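Cytokinin riboside 5'-monophosphate phosphoribohydrolase (Streptomyces coelicolor, PDB 5ZI9) is an alpha/beta protein of the SLOG clan, built round a parallel Rossmann-like sheet and assembled as six chains. Local coordinates at residues 75-80 with 171-176; 181-186 with 198-203. All coordinates share one frame; numbering follows the deposited sequence.

Contact 1 of 2, residues 75-80 with 171-176; sequences ISVFGS and VVLPGG. With EDO (1,2-ethanediol), chain J.
Val171 meets the strand of Ser76, Val77 and Phe78 through backbone and side chain alike. Its N-H reaches Ser76 O at 3.2 Å. Its carbonyl oxygen receives Phe78 N at 3.1 Å, almost in line with the C=O bond (167° at the oxygen), and also takes a CA-H...O contact from Val77 CA at 3.4 Å. With its CG2 anti to the carbonyl carbon, Val171 sets this methyl 3.7 Å from Ile75 CG2. Val77 and Val171 share one face of the sheet, where Leu96 covers both and Val246 lies against Val171; Phe78 and Val172 share the other, toward helix 177-191, and there the Phe78 ring meets Phe163 edge-to-face. This adjacency is the switch point of a Rossmann-like sheet: strands 74-78 and 167-172 run side by side, and their chains leave for helices on opposite faces, 88-102 and 177-191. At the strand ends, Leu173 N hydrogen-bonds to Phe78 O at 2.7 Å along a bent path (141° at the hydrogen). The Leu173 side chain crosses to put CD1 3.8 Å from Val77 CG1, while its CB lies against Gly79, which has no side chain to oppose it. Farther on, Ser80 N points nearly straight (168°) at Pro174 O, 3.1 Å away. A 1,2-ethanediol, probably from the crystallisation liquor, lies on the Phe78 side: its O2 sits at the edge of the Phe78 ring, in plane, receives a weak bond from Gly79 N and donates to Gly79 O at 3.1 Å.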
loop_
_atom_site.group_PDB
_atom_site.type_symbol
_atom_site.label_atom_id
_atom_site.label_comp_id
_atom_site.label_asym_id
_atom_site.label_seq_id
_atom_site.Cartn_x
_atom_site.Cartn_y
_atom_site.Cartn_z
ATOM N N ILE B 75 25.746 -10.809 -13.305
ATOM C CA ILE B 75 25.345 -11.348 -14.600
ATOM C C ILE B 75 24.376 -12.502 -14.342
ATOM O O ILE B 75 24.595 -13.291 -13.451
ATOM C CB ILE B 75 26.567 -11.853 -15.390
ATOM C CG1 ILE B 75 27.457 -10.679 -15.804
ATOM C CG2 ILE B 75 26.163 -12.715 -16.584
ATOM C CD1 ILE B 75 26.824 -9.672 -16.732
ATOM N N SER B 76 23.313 -12.588 -15.121
ATOM C CA SER B 76 22.322 -13.642 -14.935
ATOM C C SER B 76 22.590 -14.738 -15.941
ATOM O O SER B 76 22.652 -14.460 -17.137
ATOM C CB SER B 76 20.890 -13.123 -15.091
ATOM O OG SER B 76 20.493 -12.406 -13.940
ATOM N N VAL B 77 22.733 -15.973 -15.442
ATOM C CA VAL B 77 23.092 -17.131 -16.268
ATOM C C VAL B 77 21.952 -18.124 -16.356
ATOM O O VAL B 77 21.313 -18.423 -15.367
ATOM C CB VAL B 77 24.372 -17.814 -15.732
ATOM C CG1 VAL B 77 24.754 -19.011 -16.611
ATOM C CG2 VAL B 77 25.476 -16.775 -15.688
ATOM N N PHE B 78 21.708 -18.606 -17.560
ATOM C CA PHE B 78 20.577 -19.483 -17.866
ATOM C C PHE B 78 21.096 -20.647 -18.649
ATOM O O PHE B 78 22.144 -20.587 -19.297
ATOM C CB PHE B 78 19.520 -18.775 -18.728
ATOM C CG PHE B 78 18.984 -17.538 -18.102
ATOM C CD1 PHE B 78 17.933 -17.604 -17.190
ATOM C CD2 PHE B 78 19.577 -16.305 -18.371
ATOM C CE1 PHE B 78 17.488 -16.454 -16.575
ATOM C CE2 PHE B 78 19.107 -15.166 -17.785
ATOM C CZ PHE B 78 18.078 -15.240 -16.875
ATOM N N GLY B 79 20.317 -21.696 -18.619
ATOM C CA GLY B 79 20.667 -22.902 -19.298
ATOM C C GLY B 79 19.826 -24.012 -18.742
ATOM O O GLY B 79 19.198 -23.857 -17.688
ATOM N N SER B 80 19.843 -25.130 -19.458
ATOM C CA SER B 80 19.060 -26.325 -19.132
ATOM C C SER B 80 19.169 -26.797 -17.698
ATOM O O SER B 80 20.254 -26.807 -17.106
ATOM C CB SER B 80 19.443 -27.473 -20.042
ATOM O OG SER B 80 18.682 -28.615 -19.748
ATOM N N VAL B 171 24.232 -14.497 -19.894
ATOM C CA VAL B 171 24.952 -15.536 -20.568
ATOM C C VAL B 171 24.035 -16.756 -20.611
ATOM O O VAL B 171 23.466 -17.162 -19.610
ATOM C CB VAL B 171 26.249 -15.909 -19.850
ATOM C CG1 VAL B 171 27.021 -16.881 -20.709
ATOM C CG2 VAL B 171 27.081 -14.684 -19.585
ATOM N N VAL B 172 23.931 -17.356 -21.772
ATOM C CA VAL B 172 22.936 -18.321 -21.971
ATOM C C VAL B 172 23.625 -19.561 -22.428
ATOM O O VAL B 172 24.028 -19.672 -23.572
ATOM C CB VAL B 172 21.905 -17.856 -23.028
ATOM C CG1 VAL B 172 20.805 -18.881 -23.195
ATOM C CG2 VAL B 172 21.286 -16.527 -22.625
ATOM N N LEU B 173 23.712 -20.520 -21.524
ATOM C CA LEU B 173 24.121 -21.858 -21.895
ATOM C C LEU B 173 23.004 -22.591 -22.629
ATOM O O LEU B 173 21.836 -22.219 -22.537
ATOM C CB LEU B 173 24.502 -22.642 -20.645
ATOM C CG LEU B 173 25.802 -22.136 -20.029
ATOM C CD1 LEU B 173 25.693 -22.202 -18.526
ATOM C CD2 LEU B 173 26.983 -22.951 -20.533
ATOM N N PRO B 174 23.358 -23.659 -23.348
ATOM C CA PRO B 174 22.358 -24.417 -24.084
ATOM C C PRO B 174 21.172 -24.815 -23.207
ATOM O O PRO B 174 21.371 -25.472 -22.174
ATOM C CB PRO B 174 23.145 -25.647 -24.544
ATOM C CG PRO B 174 24.526 -25.141 -24.701
ATOM C CD PRO B 174 24.708 -24.223 -23.530
ATOM N N GLY B 175 19.962 -24.419 -23.601
ATOM C CA GLY B 175 18.783 -24.660 -22.781
ATOM C C GLY B 175 17.515 -25.081 -23.490
ATOM O O GLY B 175 17.456 -25.151 -24.718
ATOM N N GLY B 176 16.504 -25.363 -22.663
ATOM C CA GLY B 176 15.151 -25.657 -23.108
ATOM C C GLY B 176 14.259 -24.436 -23.228
ATOM O O GLY B 176 14.699 -23.262 -23.267
HETATM C C1 EDO J . 14.980 -21.128 -16.649
HETATM O O1 EDO J . 15.345 -20.410 -15.435
HETATM C C2 EDO J . 16.127 -22.078 -17.070
HETATM O O2 EDO J . 17.420 -21.438 -16.982
#

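Contact 2 of 2, residues 181-186 with 198-203; sequences DELFEA and FPIVLF
The Phe198 ring comes to Ala186 at a slant, its CE2 4.3 Å from Ala186 CB, and it also meets Phe170 edge-to-face. The other ring here, Phe184, belongs to the helix itself: one of its faces carries Leu183 CD2, 4.2 Å above the plane and shifted toward the rim, and the residue packs on Phe184 of a second subunit. The burden of the contact falls on aliphatic branches. Leu183 has CG anti to its backbone N (chi1 171°), and from there CD1 extends toward the strand, touching Leu202 CD2 at 3.6 Å and Ile200 CG2 at 4.0 Å. The two leucine side chains cross at about a right angle, and Trp208 of helix 205-220 lies against both. One turn along, the extended outer arm of Ile200 (chi2 164°) carries CD1 to 3.8 Å from Ala186 CB. Helix 181-186 and strand 200-203 thus form the returning half of a beta-alpha-beta unit begun by strand 167-172; the axes of these two segments approach to 10.2 Å, with 148° between their directions. Asp181, Glu182 and Glu185 contribute nothing to this face; their carboxylates form salt bridges with Lys160 instead. The helix is therefore amphipathic in use: it meets the strand with the methyls of Leu183 and Ala186 and a little of its own backbone, so the contact rests on shape and burial, while its charges are paired elsewhere.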
loop_
_atom_site.group_PDB
_atom_site.type_symbol
_atom_site.label_atom_id
_atom_site.label_comp_id
_atom_site.label_asym_id
_atom_site.label_seq_id
_atom_site.Cartn_x
_atom_site.Cartn_y
_atom_site.Cartn_z
ATOM N N ASP B 181 12.780 -18.510 -23.330
ATOM C CA ASP B 181 11.855 -17.508 -22.818
ATOM C C ASP B 181 12.590 -16.267 -22.307
ATOM O O ASP B 181 12.229 -15.129 -22.682
ATOM C CB ASP B 181 10.997 -18.174 -21.738
ATOM C CG ASP B 181 10.197 -17.197 -20.924
ATOM O OD1 ASP B 181 9.743 -16.172 -21.459
ATOM O OD2 ASP B 181 10.012 -17.461 -19.722
ATOM N N GLU B 182 13.627 -16.494 -21.489
ATOM C CA GLU B 182 14.540 -15.427 -21.018
ATOM C C GLU B 182 15.375 -14.842 -22.133
ATOM O O GLU B 182 15.505 -13.638 -22.247
ATOM C CB GLU B 182 15.454 -15.927 -19.912
ATOM C CG GLU B 182 14.690 -16.251 -18.621
ATOM C CD GLU B 182 13.880 -15.078 -17.987
ATOM O OE1 GLU B 182 14.290 -13.874 -17.980
ATOM O OE2 GLU B 182 12.777 -15.394 -17.462
ATOM N N LEU B 183 15.909 -15.682 -22.987
ATOM C CA LEU B 183 16.685 -15.211 -24.097
ATOM C C LEU B 183 15.925 -14.174 -24.892
ATOM O O LEU B 183 16.372 -13.054 -25.059
ATOM C CB LEU B 183 17.081 -16.365 -25.018
ATOM C CG LEU B 183 17.733 -15.947 -26.349
ATOM C CD1 LEU B 183 18.973 -15.113 -26.090
ATOM C CD2 LEU B 183 18.046 -17.178 -27.203
ATOM N N PHE B 184 14.767 -14.561 -25.381
ATOM C CA PHE B 184 13.995 -13.662 -26.224
ATOM C C PHE B 184 13.396 -12.458 -25.505
ATOM O O PHE B 184 13.119 -11.468 -26.125
ATOM C CB PHE B 184 13.006 -14.438 -27.059
ATOM C CG PHE B 184 13.666 -15.178 -28.210
ATOM C CD1 PHE B 184 14.261 -14.469 -29.248
ATOM C CD2 PHE B 184 13.733 -16.559 -28.240
ATOM C CE1 PHE B 184 14.879 -15.122 -30.304
ATOM C CE2 PHE B 184 14.359 -17.222 -29.279
ATOM C CZ PHE B 184 14.933 -16.501 -30.317
ATOM N N GLU B 185 13.292 -12.518 -24.192
ATOM C CA GLU B 185 12.866 -11.397 -23.377
ATOM C C GLU B 185 13.928 -10.289 -23.362
ATOM O O GLU B 185 13.616 -9.111 -23.518
ATOM C CB GLU B 185 12.674 -11.928 -21.969
ATOM C CG GLU B 185 11.928 -11.086 -20.967
ATOM C CD GLU B 185 11.555 -11.948 -19.759
ATOM O OE1 GLU B 185 12.117 -11.737 -18.637
ATOM O OE2 GLU B 185 10.755 -12.892 -19.986
ATOM N N ALA B 186 15.176 -10.695 -23.116
ATOM C CA ALA B 186 16.308 -9.786 -23.110
ATOM C C ALA B 186 16.532 -9.175 -24.482
ATOM O O ALA B 186 16.805 -7.978 -24.626
ATOM C CB ALA B 186 17.551 -10.528 -22.640
ATOM N N PHE B 198 23.544 -3.958 -22.486
ATOM C CA PHE B 198 23.120 -5.201 -21.879
ATOM C C PHE B 198 23.534 -6.336 -22.788
ATOM O O PHE B 198 22.760 -6.804 -23.623
ATOM C CB PHE B 198 21.628 -5.188 -21.654
ATOM C CG PHE B 198 21.153 -6.175 -20.621
ATOM C CD1 PHE B 198 21.098 -5.802 -19.286
ATOM C CD2 PHE B 198 20.732 -7.463 -20.994
ATOM C CE1 PHE B 198 20.669 -6.707 -18.346
ATOM C CE2 PHE B 198 20.282 -8.365 -20.060
ATOM C CZ PHE B 198 20.250 -7.988 -18.739
ATOM N N PRO B 199 24.797 -6.769 -22.641
ATOM C CA PRO B 199 25.348 -7.837 -23.421
ATOM C C PRO B 199 24.637 -9.129 -23.203
ATOM O O PRO B 199 24.378 -9.516 -22.045
ATOM C CB PRO B 199 26.765 -7.979 -22.876
ATOM C CG PRO B 199 26.756 -7.352 -21.541
ATOM C CD PRO B 199 25.798 -6.222 -21.700
ATOM N N ILE B 200 24.355 -9.800 -24.310
ATOM C CA ILE B 200 23.720 -11.106 -24.307
ATOM C C ILE B 200 24.647 -12.049 -25.056
ATOM O O ILE B 200 24.912 -11.831 -26.212
ATOM C CB ILE B 200 22.365 -11.030 -25.017
ATOM C CG1 ILE B 200 21.426 -10.100 -24.271
ATOM C CG2 ILE B 200 21.696 -12.383 -25.091
ATOM C CD1 ILE B 200 20.238 -9.685 -25.118
ATOM N N VAL B 201 25.099 -13.115 -24.412
ATOM C CA VAL B 201 26.037 -14.047 -25.011
ATOM C C VAL B 201 25.469 -15.455 -24.987
ATOM O O VAL B 201 25.129 -15.954 -23.937
ATOM C CB VAL B 201 27.360 -14.046 -24.171
ATOM C CG1 VAL B 201 28.354 -15.100 -24.676
ATOM C CG2 VAL B 201 27.981 -12.635 -24.098
ATOM N N LEU B 202 25.436 -16.142 -26.117
ATOM C CA LEU B 202 25.029 -17.557 -26.133
ATOM C C LEU B 202 26.257 -18.451 -26.172
ATOM O O LEU B 202 27.160 -18.192 -26.902
ATOM C CB LEU B 202 24.152 -17.884 -27.338
ATOM C CG LEU B 202 23.124 -16.881 -27.890
ATOM C CD1 LEU B 202 22.103 -17.622 -28.728
ATOM C CD2 LEU B 202 22.386 -16.094 -26.827
ATOM N N PHE B 203 26.277 -19.530 -25.409
ATOM C CA PHE B 203 27.389 -20.436 -25.406
ATOM C C PHE B 203 26.988 -21.709 -26.125
ATOM O O PHE B 203 26.010 -22.327 -25.740
ATOM C CB PHE B 203 27.782 -20.756 -23.982
ATOM C CG PHE B 203 29.100 -21.431 -23.890
ATOM C CD1 PHE B 203 29.213 -22.822 -24.058
ATOM C CD2 PHE B 203 30.251 -20.683 -23.688
ATOM C CE1 PHE B 203 30.450 -23.447 -24.002
ATOM C CE2 PHE B 203 31.488 -21.313 -23.622
ATOM C CZ PHE B 203 31.586 -22.696 -23.774
#

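Contacts 1 and 2 occur in series along the chain, with centres about 8 Å apart, and show how one strand can serve two neighbours. Strand 167-172, already paired with 74-78 in contact 1, is probably hydrogen-bonded to strand 200-203 of contact 2 through Val172 N to Val201 O (2.8 Å) and Phe203 N to Val172 O (2.9 Å). Helix 177-191 completes the join, with Phe78 CE1 3.5 Å from Glu182 CG. The PGGxGTxxE motif of this family spans both contacts, beginning at Pro174 and ending at Glu182. A citrate, probably from the crystallisation liquor, bonds weakly to Gly176 N at the helix start, consistent with an anion pocket there. Each contact also touches the second subunit.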